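Cytochrome C (Marichromatium purpuratum 984, PDB 5LO9) carries four c-type hemes as a fused thiosulfate dehydrogenase (TsdBA) that probably oxidises thiosulfate and passes the electrons through its N-terminal diheme part. Local coordinates at residues 2-7 and 77-82; 44-49 and 132-137; 53-58 and 67-72. All blocks are in the same frame, centred on the assembly; numbering follows the deposited sequence.

Contact 1 (2-7 and 77-82)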
loop_
_atom_site.group_PDB
_atom_site.type_symbol
_atom_site.label_atom_id
_atom_site.label_comp_id
_atom_site.label_asym_id
_atom_site.label_seq_id
_atom_site.Cartn_x
_atom_site.Cartn_y
_atom_site.Cartn_z
ATOM N N PHE A 2 -36.325 -47.584 10.217
ATOM C CA PHE A 2 -36.928 -46.437 10.905
ATOM C C PHE A 2 -38.070 -46.886 11.829
ATOM O O PHE A 2 -38.362 -46.184 12.807
ATOM C CB PHE A 2 -37.403 -45.401 9.852
ATOM C CG PHE A 2 -37.983 -44.102 10.426
ATOM C CD1 PHE A 2 -37.158 -42.970 10.577
ATOM C CD2 PHE A 2 -39.341 -43.977 10.763
ATOM C CE1 PHE A 2 -37.673 -41.711 11.094
ATOM C CE2 PHE A 2 -39.868 -42.722 11.282
ATOM C CZ PHE A 2 -39.023 -41.596 11.445
ATOM N N GLU A 3 -38.674 -48.074 11.584
ATOM C CA GLU A 3 -39.809 -48.543 12.392
ATOM C C GLU A 3 -39.345 -49.179 13.701
ATOM O O GLU A 3 -39.860 -48.844 14.778
ATOM C CB GLU A 3 -40.663 -49.550 11.597
ATOM C CG GLU A 3 -41.366 -48.995 10.338
ATOM C CD GLU A 3 -42.132 -47.682 10.566
ATOM O OE1 GLU A 3 -42.329 -47.263 11.740
ATOM O OE2 GLU A 3 -42.541 -47.077 9.544
ATOM N N ARG A 4 -38.328 -50.040 13.642
ATOM C CA ARG A 4 -37.750 -50.547 14.873
ATOM C C ARG A 4 -37.193 -49.389 15.690
ATOM O O ARG A 4 -37.450 -49.281 16.898
ATOM C CB ARG A 4 -36.664 -51.582 14.548
ATOM C CG ARG A 4 -35.874 -52.122 15.762
ATOM C CD ARG A 4 -36.655 -53.151 16.626
ATOM N NE ARG A 4 -35.813 -54.294 17.026
ATOM C CZ ARG A 4 -35.584 -55.376 16.274
ATOM N NH1 ARG A 4 -36.146 -55.489 15.065
ATOM N NH2 ARG A 4 -34.792 -56.349 16.736
ATOM N N GLY A 5 -36.466 -48.482 15.025
ATOM C CA GLY A 5 -35.967 -47.294 15.695
ATOM C C GLY A 5 -37.051 -46.497 16.394
ATOM O O GLY A 5 -36.894 -46.091 17.554
ATOM N N ARG A 6 -38.167 -46.253 15.702
ATOM C CA ARG A 6 -39.242 -45.476 16.317
ATOM C C ARG A 6 -39.780 -46.183 17.554
ATOM O O ARG A 6 -39.972 -45.557 18.608
ATOM C CB ARG A 6 -40.379 -45.178 15.321
ATOM C CG ARG A 6 -41.320 -44.002 15.797
ATOM C CD ARG A 6 -42.736 -44.000 15.191
ATOM N NE ARG A 6 -42.743 -44.496 13.811
ATOM C CZ ARG A 6 -42.703 -43.723 12.721
ATOM N NH1 ARG A 6 -42.634 -42.388 12.827
ATOM N NH2 ARG A 6 -42.696 -44.296 11.514
ATOM N N THR A 7 -40.035 -47.489 17.457
ATOM C CA THR A 7 -40.637 -48.143 18.610
ATOM C C THR A 7 -39.656 -48.187 19.788
ATOM O O THR A 7 -40.070 -47.958 20.933
ATOM C CB THR A 7 -41.150 -49.548 18.227
ATOM O OG1 THR A 7 -40.053 -50.369 17.825
ATOM C CG2 THR A 7 -42.211 -49.485 17.043
ATOM N N ILE A 77 -28.993 -51.139 17.259
ATOM C CA ILE A 77 -28.110 -49.976 17.119
ATOM C C ILE A 77 -28.362 -49.280 15.787
ATOM O O ILE A 77 -28.673 -48.083 15.722
ATOM C CB ILE A 77 -26.632 -50.416 17.255
ATOM C CG1 ILE A 77 -26.300 -50.807 18.700
ATOM C CG2 ILE A 77 -25.684 -49.352 16.861
ATOM C CD1 ILE A 77 -24.961 -51.499 18.863
ATOM N N ALA A 78 -28.252 -50.027 14.698
ATOM C CA ALA A 78 -28.468 -49.424 13.392
ATOM C C ALA A 78 -29.870 -48.817 13.249
ATOM O O ALA A 78 -30.028 -47.743 12.661
ATOM C CB ALA A 78 -28.215 -50.467 12.348
ATOM N N ALA A 79 -30.890 -49.435 13.833
ATOM C CA ALA A 79 -32.232 -48.883 13.690
ATOM C C ALA A 79 -32.365 -47.545 14.392
ATOM O O ALA A 79 -32.889 -46.591 13.802
ATOM C CB ALA A 79 -33.279 -49.835 14.250
ATOM N N VAL A 80 -31.928 -47.455 15.666
ATOM C CA VAL A 80 -32.078 -46.182 16.392
ATOM C C VAL A 80 -31.166 -45.125 15.802
ATOM O O VAL A 80 -31.504 -43.947 15.821
ATOM C CB VAL A 80 -31.833 -46.279 17.914
ATOM C CG1 VAL A 80 -32.940 -47.022 18.587
ATOM C CG2 VAL A 80 -30.466 -46.890 18.237
ATOM N N SER A 81 -29.985 -45.501 15.314
ATOM C CA SER A 81 -29.149 -44.509 14.660
ATOM C C SER A 81 -29.875 -43.889 13.462
ATOM O O SER A 81 -29.914 -42.666 13.319
ATOM C CB SER A 81 -27.828 -45.143 14.247
ATOM O OG SER A 81 -27.190 -45.749 15.364
ATOM N N ALA A 82 -30.507 -44.716 12.619
ATOM C CA ALA A 82 -31.246 -44.193 11.470
ATOM C C ALA A 82 -32.465 -43.395 11.898
ATOM O O ALA A 82 -32.838 -42.419 11.235
ATOM C CB ALA A 82 -31.678 -45.321 10.565
#
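At the edge of the Phe-2 ring lie Ala-82 O, 4.4 Å from Phe-2 CD1, and Arg-6 NH2, in plane. Beyond the two segments the ring also meets Tyr-83, the planes inclined at about 45°. The guanidinium of Arg-6 presents its own edge to Glu-3: NH2 gives a salt-bridging hydrogen bond of 3.0 Å to Glu-3 OE1, on the syn lone pair, one turn along the same helix. The crossing itself is made closer in. Helix segments 2-7 and 77-82 pass at 85° with their axes 7.2 Å apart, and Gly-5 makes that approach possible, its CA lying 4.1 Å from the CA of Val-80. Any CB at Gly-5 would run into Ala-79 O. The methyl of Ala-79 points at the first helix, reaching Gly-5 N at 3.5 Å and Arg-4 CG at 3.8 Å. Arg-4 CG is anti to the backbone N (chi1 175°), and the bent chain then carries its polar end away to a salt bridge with Asp-76. A near-perpendicular crossing of the N- and C-terminal helices, here 2-10 and 74-86 of the first domain, is a hallmark of the cytochrome c fold; Val-80 also touches the first heme, the one bound through Cys-21. With no hydrogen bond across the segments, the crossing depends on close backbone packing and small apolar groups, while the charged ends pair off at its margins.

Contact 2 (44-49 and 132-137). With HEC (heme c), chain D.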
loop_
_atom_site.group_PDB
_atom_site.type_symbol
_atom_site.label_atom_id
_atom_site.label_comp_id
_atom_site.label_asym_id
_atom_site.label_seq_id
_atom_site.Cartn_x
_atom_site.Cartn_y
_atom_site.Cartn_z
ATOM N N GLU A 44 -25.598 -37.295 12.693
ATOM C CA GLU A 44 -25.306 -38.225 11.616
ATOM C C GLU A 44 -25.452 -39.660 12.123
ATOM O O GLU A 44 -24.884 -40.002 13.171
ATOM C CB GLU A 44 -23.896 -37.975 11.100
ATOM C CG GLU A 44 -23.762 -36.791 10.171
ATOM C CD GLU A 44 -24.124 -37.063 8.717
ATOM O OE1 GLU A 44 -24.510 -38.208 8.354
ATOM O OE2 GLU A 44 -24.008 -36.093 7.939
ATOM N N PRO A 45 -26.211 -40.516 11.441
ATOM C CA PRO A 45 -26.389 -41.897 11.938
ATOM C C PRO A 45 -25.096 -42.645 12.204
ATOM O O PRO A 45 -25.014 -43.355 13.216
ATOM C CB PRO A 45 -27.202 -42.575 10.820
ATOM C CG PRO A 45 -27.930 -41.477 10.213
ATOM C CD PRO A 45 -26.988 -40.293 10.223
ATOM N N ALA A 46 -24.078 -42.492 11.357
ATOM C CA ALA A 46 -22.816 -43.168 11.644
ATOM C C ALA A 46 -22.217 -42.696 12.953
ATOM O O ALA A 46 -21.536 -43.478 13.636
ATOM C CB ALA A 46 -21.780 -42.934 10.562
ATOM N N TYR A 47 -22.402 -41.412 13.285
ATOM C CA TYR A 47 -21.826 -40.890 14.516
ATOM C C TYR A 47 -22.536 -41.497 15.712
ATOM O O TYR A 47 -21.886 -41.999 16.640
ATOM C CB TYR A 47 -21.897 -39.369 14.548
ATOM C CG TYR A 47 -21.421 -38.808 15.866
ATOM C CD1 TYR A 47 -20.059 -38.658 16.144
ATOM C CD2 TYR A 47 -22.335 -38.459 16.858
ATOM C CE1 TYR A 47 -19.617 -38.148 17.394
ATOM C CE2 TYR A 47 -21.911 -37.989 18.081
ATOM C CZ TYR A 47 -20.564 -37.847 18.349
ATOM O OH TYR A 47 -20.217 -37.385 19.588
ATOM N N LEU A 48 -23.873 -41.513 15.682
ATOM C CA LEU A 48 -24.623 -42.098 16.788
ATOM C C LEU A 48 -24.186 -43.540 17.019
ATOM O O LEU A 48 -23.878 -43.951 18.142
ATOM C CB LEU A 48 -26.115 -42.025 16.492
ATOM C CG LEU A 48 -26.751 -40.644 16.427
ATOM C CD1 LEU A 48 -28.202 -40.725 15.830
ATOM C CD2 LEU A 48 -26.706 -39.981 17.830
ATOM N N ALA A 49 -24.119 -44.316 15.950
ATOM C CA ALA A 49 -23.724 -45.701 16.092
ATOM C C ALA A 49 -22.308 -45.826 16.634
ATOM O O ALA A 49 -22.025 -46.722 17.434
ATOM C CB ALA A 49 -23.840 -46.384 14.753
ATOM N N ALA A 132 -19.919 -31.154 10.837
ATOM C CA ALA A 132 -19.168 -31.269 9.598
ATOM C C ALA A 132 -19.086 -32.740 9.210
ATOM O O ALA A 132 -18.045 -33.389 9.265
ATOM C CB ALA A 132 -17.773 -30.664 9.735
ATOM N N GLY A 133 -20.197 -33.290 8.782
ATOM C CA GLY A 133 -20.208 -34.688 8.409
ATOM C C GLY A 133 -20.208 -35.632 9.594
ATOM O O GLY A 133 -20.454 -35.252 10.743
ATOM N N ALA A 134 -19.932 -36.902 9.294
ATOM C CA ALA A 134 -20.079 -37.956 10.303
ATOM C C ALA A 134 -18.979 -37.906 11.360
ATOM O O ALA A 134 -19.259 -38.076 12.553
ATOM C CB ALA A 134 -20.073 -39.312 9.644
ATOM N N VAL A 135 -17.734 -37.623 10.944
ATOM C CA VAL A 135 -16.619 -37.518 11.882
ATOM C C VAL A 135 -16.852 -36.439 12.913
ATOM O O VAL A 135 -16.477 -36.588 14.077
ATOM C CB VAL A 135 -15.315 -37.202 11.141
ATOM C CG1 VAL A 135 -14.189 -36.979 12.130
ATOM C CG2 VAL A 135 -14.957 -38.265 10.240
ATOM N N PHE A 136 -17.407 -35.313 12.506
ATOM C CA PHE A 136 -17.351 -34.115 13.337
ATOM C C PHE A 136 -18.756 -33.724 13.764
ATOM O O PHE A 136 -19.508 -33.148 12.964
ATOM C CB PHE A 136 -16.651 -32.993 12.577
ATOM C CG PHE A 136 -15.201 -33.283 12.286
ATOM C CD1 PHE A 136 -14.231 -33.182 13.279
ATOM C CD2 PHE A 136 -14.800 -33.650 11.023
ATOM C CE1 PHE A 136 -12.868 -33.453 13.008
ATOM C CE2 PHE A 136 -13.445 -33.929 10.739
ATOM C CZ PHE A 136 -12.484 -33.833 11.730
ATOM N N PRO A 137 -19.160 -34.018 14.998
ATOM C CA PRO A 137 -20.562 -33.875 15.385
ATOM C C PRO A 137 -20.913 -32.428 15.657
ATOM O O PRO A 137 -20.021 -31.603 15.929
ATOM C CB PRO A 137 -20.658 -34.701 16.684
ATOM C CG PRO A 137 -19.339 -34.522 17.290
ATOM C CD PRO A 137 -18.353 -34.543 16.108
HETATM FE FE HEC D . -14.493 -31.072 19.132
HETATM C CHA HEC D . -16.402 -33.967 19.486
HETATM C CHB HEC D . -16.209 -29.627 21.824
HETATM C CHC HEC D . -12.695 -28.113 18.703
HETATM C CHD HEC D . -12.595 -32.612 16.651
HETATM N NA HEC D . -16.030 -31.693 20.403
HETATM C C1A HEC D . -16.652 -32.864 20.381
HETATM C C2A HEC D . -17.682 -33.013 21.425
HETATM C C3A HEC D . -17.616 -31.733 22.136
HETATM C C4A HEC D . -16.552 -30.986 21.411
HETATM C CMA HEC D . -18.455 -31.320 23.313
HETATM C CAA HEC D . -18.597 -34.172 21.729
HETATM C CBA HEC D . -19.898 -33.999 20.961
HETATM C CGA HEC D . -20.876 -35.102 21.296
HETATM O O1A HEC D . -21.905 -35.219 20.598
HETATM O O2A HEC D . -20.618 -35.853 22.266
HETATM N NB HEC D . -14.462 -29.216 20.085
HETATM C C1B HEC D . -15.211 -28.828 21.120
HETATM C C2B HEC D . -14.932 -27.433 21.549
HETATM C C3B HEC D . -13.876 -27.000 20.627
HETATM C C4B HEC D . -13.672 -28.184 19.777
HETATM C CMB HEC D . -15.583 -26.681 22.676
HETATM C CAB HEC D . -13.170 -25.678 20.521
HETATM C CBB HEC D . -12.539 -25.329 21.838
HETATM N NC HEC D . -12.937 -30.464 17.896
HETATM C C1C HEC D . -12.379 -29.260 17.856
HETATM C C2C HEC D . -11.308 -29.142 16.846
HETATM C C3C HEC D . -11.250 -30.477 16.238
HETATM C C4C HEC D . -12.310 -31.206 16.981
HETATM C CMC HEC D . -10.490 -27.916 16.577
HETATM C CAC HEC D . -10.414 -31.019 15.100
HETATM C CBC HEC D . -8.959 -30.649 15.035
HETATM N ND HEC D . -14.495 -32.942 18.231
HETATM C C1D HEC D . -13.663 -33.372 17.297
HETATM C C2D HEC D . -13.930 -34.761 16.878
HETATM C C3D HEC D . -15.049 -35.179 17.691
HETATM C C4D HEC D . -15.321 -33.958 18.499
HETATM C CMD HEC D . -13.204 -35.563 15.873
HETATM C CAD HEC D . -15.732 -36.524 17.677
HETATM C CBD HEC D . -15.169 -37.450 18.764
HETATM C CGD HEC D . -15.635 -38.881 18.585
HETATM O O1D HEC D . -15.965 -39.475 19.630
HETATM O O2D HEC D . -15.689 -39.401 17.437
#
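Tyr-47, Ala-134 and Pro-137 carry this contact, in which the start of helix 45-57 meets a heme-binding loop. Tyr-47, its CG anti to the backbone N (chi1 175°), reaches out over the loop so that Pro-137 CB sits over one ring face, a CH-pi contact 3.7 Å from the ring centroid. Ala-134 serves the root of the same side chain, its O lying 3.6 Å from Tyr-47 CB, while its methyl meets Ala-46 CB at 4.1 Å. Beside it, Glu-44 folds its CG against Gly-133 O. The phenol end belongs to the hemes: OH hydrogen-bonds to propionate O2A of one heme and lies 2.9 Å from O1A of the next, so one tyrosine stands between both cofactors. An alanine at Tyr-47 would probably lose the CH-pi packing on Pro-137 and the hydroxyl's hydrogen bond to a propionate. Pro-137 CD packs at 3.6 Å on CAD of the heme with O1A near Tyr-47 OH, and the proline carbonyl accepts a hydrogen bond from that heme's axial ligand His-125, a classic cytochrome c feature. Behind Tyr-47, Leu-48 and Ala-49 pack on helix 74-86; beyond the loop between helices 121-125 and 144-156, Val-135 and Phe-136 touch helix 403-406.

Contact 3 (53-58 and 67-72); sequences ERFRAG and PWAERL. With HEC (heme c), chain D; PGO (S-1,2-propanediol), chain I.
Arg-54, Phe-55 and Arg-56 leave helix 45-57 in different directions and do separate jobs. Arg-54 turns from the other segment toward a heme propionate and grips it at both oxygens: NE donates to O1D at 3.0 Å and NH2 to O2D, also at 3.0 Å, with O2D at the guanidinium edge. A propanediol molecule, probably from the crystallisation liquor, accepts further bonds from NH1 and NH2, and Gln-59 OE1 takes another from NH1, so the group is held from several sides. Phe-55 makes the apolar join. Its CB lies 3.7 Å from Ala-69 CB, and the ring then swings off toward Met-65, an axial iron ligand, and the other heme. Arg-56 makes the polar join. Its chain, bent at chi3 (71°), lays CG and CD along Ala-69 O and brings NH1 to the end of helix 66-71. There NH1 donates twice, to Ala-69 O at 2.9 Å, in both the guanidinium and carbonyl planes, and to Leu-72 O at 2.9 Å, with the donor above that carbonyl's plane. A positive group at the C-terminal end of a helix would be expected to suit the partial negative charge of its last carbonyls. Gly-58 then ends helix 45-57 in a Schellman motif, its positive phi calling for glycine. The two short helix segments cross at 99° with axes 8.6 Å apart, and helix 74-86 closes one side, its Ile-77 packing on both Arg-56 and Leu-72.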
loop_
_atom_site.group_PDB
_atom_site.type_symbol
_atom_site.label_atom_id
_atom_site.label_comp_id
_atom_site.label_asym_id
_atom_site.label_seq_id
_atom_site.Cartn_x
_atom_site.Cartn_y
_atom_site.Cartn_z
ATOM N N GLU A 53 -21.158 -47.609 20.166
ATOM C CA GLU A 53 -20.094 -48.592 20.221
ATOM C C GLU A 53 -18.940 -48.116 21.083
ATOM O O GLU A 53 -18.228 -48.948 21.661
ATOM C CB GLU A 53 -19.625 -48.939 18.804
ATOM C CG GLU A 53 -20.552 -49.939 18.098
ATOM C CD GLU A 53 -20.368 -50.009 16.549
ATOM O OE1 GLU A 53 -19.421 -49.386 15.997
ATOM O OE2 GLU A 53 -21.186 -50.703 15.877
ATOM N N ARG A 54 -18.741 -46.795 21.200
ATOM C CA ARG A 54 -17.707 -46.300 22.116
ATOM C C ARG A 54 -18.043 -46.679 23.545
ATOM O O ARG A 54 -17.163 -47.106 24.304
ATOM C CB ARG A 54 -17.548 -44.779 22.033
ATOM C CG ARG A 54 -16.882 -44.264 20.788
ATOM C CD ARG A 54 -15.913 -43.129 21.049
ATOM N NE ARG A 54 -15.653 -42.412 19.818
ATOM C CZ ARG A 54 -14.860 -42.874 18.853
ATOM N NH1 ARG A 54 -14.243 -44.044 18.965
ATOM N NH2 ARG A 54 -14.693 -42.170 17.758
ATOM N N PHE A 55 -19.312 -46.500 23.932
ATOM C CA PHE A 55 -19.767 -46.900 25.253
ATOM C C PHE A 55 -19.486 -48.386 25.470
ATOM O O PHE A 55 -18.972 -48.787 26.517
ATOM C CB PHE A 55 -21.260 -46.629 25.376
ATOM C CG PHE A 55 -21.631 -45.225 25.712
ATOM C CD1 PHE A 55 -21.440 -44.734 26.979
ATOM C CD2 PHE A 55 -22.241 -44.411 24.769
ATOM C CE1 PHE A 55 -21.812 -43.458 27.294
ATOM C CE2 PHE A 55 -22.608 -43.117 25.073
ATOM C CZ PHE A 55 -22.388 -42.636 26.323
ATOM N N ARG A 56 -19.795 -49.209 24.467
ATOM C CA ARG A 56 -19.638 -50.656 24.571
ATOM C C ARG A 56 -18.184 -51.084 24.679
ATOM O O ARG A 56 -17.888 -52.107 25.311
ATOM C CB ARG A 56 -20.309 -51.305 23.362
ATOM C CG ARG A 56 -21.814 -51.182 23.466
ATOM C CD ARG A 56 -22.463 -51.291 22.153
ATOM N NE ARG A 56 -22.465 -52.621 21.533
ATOM C CZ ARG A 56 -23.432 -53.515 21.687
ATOM N NH1 ARG A 56 -24.450 -53.240 22.475
ATOM N NH2 ARG A 56 -23.394 -54.668 21.042
ATOM N N ALA A 57 -17.285 -50.336 24.051
ATOM C CA ALA A 57 -15.853 -50.587 24.031
ATOM C C ALA A 57 -15.108 -50.027 25.251
ATOM O O ALA A 57 -13.921 -50.338 25.448
ATOM C CB ALA A 57 -15.276 -49.988 22.748
ATOM N N GLY A 58 -15.752 -49.193 26.061
ATOM C CA GLY A 58 -15.089 -48.575 27.181
ATOM C C GLY A 58 -14.359 -47.298 26.883
ATOM O O GLY A 58 -13.682 -46.779 27.768
ATOM N N PRO A 67 -25.401 -48.699 30.426
ATOM C CA PRO A 67 -26.196 -49.933 30.438
ATOM C C PRO A 67 -27.174 -50.027 29.292
ATOM O O PRO A 67 -27.371 -51.116 28.742
ATOM C CB PRO A 67 -26.934 -49.853 31.774
ATOM C CG PRO A 67 -26.151 -48.953 32.577
ATOM C CD PRO A 67 -25.651 -47.914 31.637
ATOM N N TRP A 68 -27.788 -48.912 28.894
ATOM C CA TRP A 68 -28.666 -48.964 27.730
ATOM C C TRP A 68 -27.882 -49.177 26.450
ATOM O O TRP A 68 -28.377 -49.824 25.523
ATOM C CB TRP A 68 -29.482 -47.701 27.655
ATOM C CG TRP A 68 -30.149 -47.468 28.921
ATOM C CD1 TRP A 68 -29.989 -46.410 29.763
ATOM C CD2 TRP A 68 -31.092 -48.336 29.529
ATOM N NE1 TRP A 68 -30.804 -46.557 30.860
ATOM C CE2 TRP A 68 -31.487 -47.741 30.742
ATOM C CE3 TRP A 68 -31.656 -49.560 29.161
ATOM C CZ2 TRP A 68 -32.417 -48.331 31.592
ATOM C CZ3 TRP A 68 -32.582 -50.139 30.003
ATOM C CH2 TRP A 68 -32.951 -49.523 31.207
ATOM N N ALA A 69 -26.642 -48.712 26.404
ATOM C CA ALA A 69 -25.827 -48.989 25.242
ATOM C C ALA A 69 -25.445 -50.458 25.159
ATOM O O ALA A 69 -25.243 -50.959 24.047
ATOM C CB ALA A 69 -24.591 -48.119 25.258
ATOM N N GLU A 70 -25.256 -51.151 26.304
ATOM C CA GLU A 70 -24.848 -52.559 26.230
ATOM C C GLU A 70 -26.020 -53.483 25.890
ATOM O O GLU A 70 -25.815 -54.531 25.258
ATOM C CB GLU A 70 -24.167 -53.001 27.533
ATOM C CG GLU A 70 -25.109 -53.478 28.652
ATOM C CD GLU A 70 -24.392 -54.072 29.882
ATOM O OE1 GLU A 70 -23.388 -54.845 29.722
ATOM O OE2 GLU A 70 -24.874 -53.754 31.010
ATOM N N ARG A 71 -27.248 -53.082 26.230
ATOM C CA ARG A 71 -28.405 -53.919 25.993
ATOM C C ARG A 71 -28.861 -53.939 24.543
ATOM O O ARG A 71 -29.698 -54.768 24.196
ATOM C CB ARG A 71 -29.582 -53.481 26.864
ATOM C CG ARG A 71 -29.774 -54.371 28.058
ATOM C CD ARG A 71 -30.831 -53.833 29.027
ATOM N NE ARG A 71 -30.877 -54.577 30.290
ATOM C CZ ARG A 71 -31.146 -55.882 30.391
ATOM N NH1 ARG A 71 -31.402 -56.621 29.306
ATOM N NH2 ARG A 71 -31.159 -56.453 31.590
ATOM N N LEU A 72 -28.334 -53.076 23.687
ATOM C CA LEU A 72 -28.741 -53.050 22.287
ATOM C C LEU A 72 -28.085 -54.192 21.515
ATOM O O LEU A 72 -26.952 -54.587 21.796
ATOM C CB LEU A 72 -28.353 -51.711 21.640
ATOM C CG LEU A 72 -29.045 -50.496 22.227
ATOM C CD1 LEU A 72 -28.461 -49.275 21.579
ATOM C CD2 LEU A 72 -30.551 -50.552 22.060
HETATM FE FE HEC D . -14.493 -31.072 19.132
HETATM C CHA HEC D . -16.402 -33.967 19.486
HETATM C CHB HEC D . -16.209 -29.627 21.824
HETATM C CHC HEC D . -12.695 -28.113 18.703
HETATM C CHD HEC D . -12.595 -32.612 16.651
HETATM N NA HEC D . -16.030 -31.693 20.403
HETATM C C1A HEC D . -16.652 -32.864 20.381
HETATM C C2A HEC D . -17.682 -33.013 21.425
HETATM C C3A HEC D . -17.616 -31.733 22.136
HETATM C C4A HEC D . -16.552 -30.986 21.411
HETATM C CMA HEC D . -18.455 -31.320 23.313
HETATM C CAA HEC D . -18.597 -34.172 21.729
HETATM C CBA HEC D . -19.898 -33.999 20.961
HETATM C CGA HEC D . -20.876 -35.102 21.296
HETATM O O1A HEC D . -21.905 -35.219 20.598
HETATM O O2A HEC D . -20.618 -35.853 22.266
HETATM N NB HEC D . -14.462 -29.216 20.085
HETATM C C1B HEC D . -15.211 -28.828 21.120
HETATM C C2B HEC D . -14.932 -27.433 21.549
HETATM C C3B HEC D . -13.876 -27.000 20.627
HETATM C C4B HEC D . -13.672 -28.184 19.777
HETATM C CMB HEC D . -15.583 -26.681 22.676
HETATM C CAB HEC D . -13.170 -25.678 20.521
HETATM C CBB HEC D . -12.539 -25.329 21.838
HETATM N NC HEC D . -12.937 -30.464 17.896
HETATM C C1C HEC D . -12.379 -29.260 17.856
HETATM C C2C HEC D . -11.308 -29.142 16.846
HETATM C C3C HEC D . -11.250 -30.477 16.238
HETATM C C4C HEC D . -12.310 -31.206 16.981
HETATM C CMC HEC D . -10.490 -27.916 16.577
HETATM C CAC HEC D . -10.414 -31.019 15.100
HETATM C CBC HEC D . -8.959 -30.649 15.035
HETATM N ND HEC D . -14.495 -32.942 18.231
HETATM C C1D HEC D . -13.663 -33.372 17.297
HETATM C C2D HEC D . -13.930 -34.761 16.878
HETATM C C3D HEC D . -15.049 -35.179 17.691
HETATM C C4D HEC D . -15.321 -33.958 18.499
HETATM C CMD HEC D . -13.204 -35.563 15.873
HETATM C CAD HEC D . -15.732 -36.524 17.677
HETATM C CBD HEC D . -15.169 -37.450 18.764
HETATM C CGD HEC D . -15.635 -38.881 18.585
HETATM O O1D HEC D . -15.965 -39.475 19.630
HETATM O O2D HEC D . -15.689 -39.401 17.437
HETATM C C1 PGO I . -13.111 -45.670 15.284
HETATM C C2 PGO I . -12.925 -44.187 14.915
HETATM C C3 PGO I . -11.975 -43.496 15.922
HETATM O O1 PGO I . -12.729 -45.843 16.679
HETATM O O2 PGO I . -14.186 -43.467 14.836
#

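The three contacts lie 16 to 17 Å apart, centre to centre, on one side of the chain's centre. Along the sequence contact 1 joins the first helix, 2-10, to helix 74-86, enclosing contact 3 between its segments; contact 2 starts within that span and leaves it for 132-137, so contacts 1 and 2 interleave. Helix 45-57 serves contacts 2 and 3 from its two ends, and helix 74-86 packs beside both, through Ser-81 toward 44-49 and Ile-77 toward Arg-56 and Leu-72. Contacts 1 and 3 thus shape the first cytochrome c domain, whereas contact 2 ties it to the second, beside propionates of neighbouring hemes, an arrangement consistent with electron passage between them.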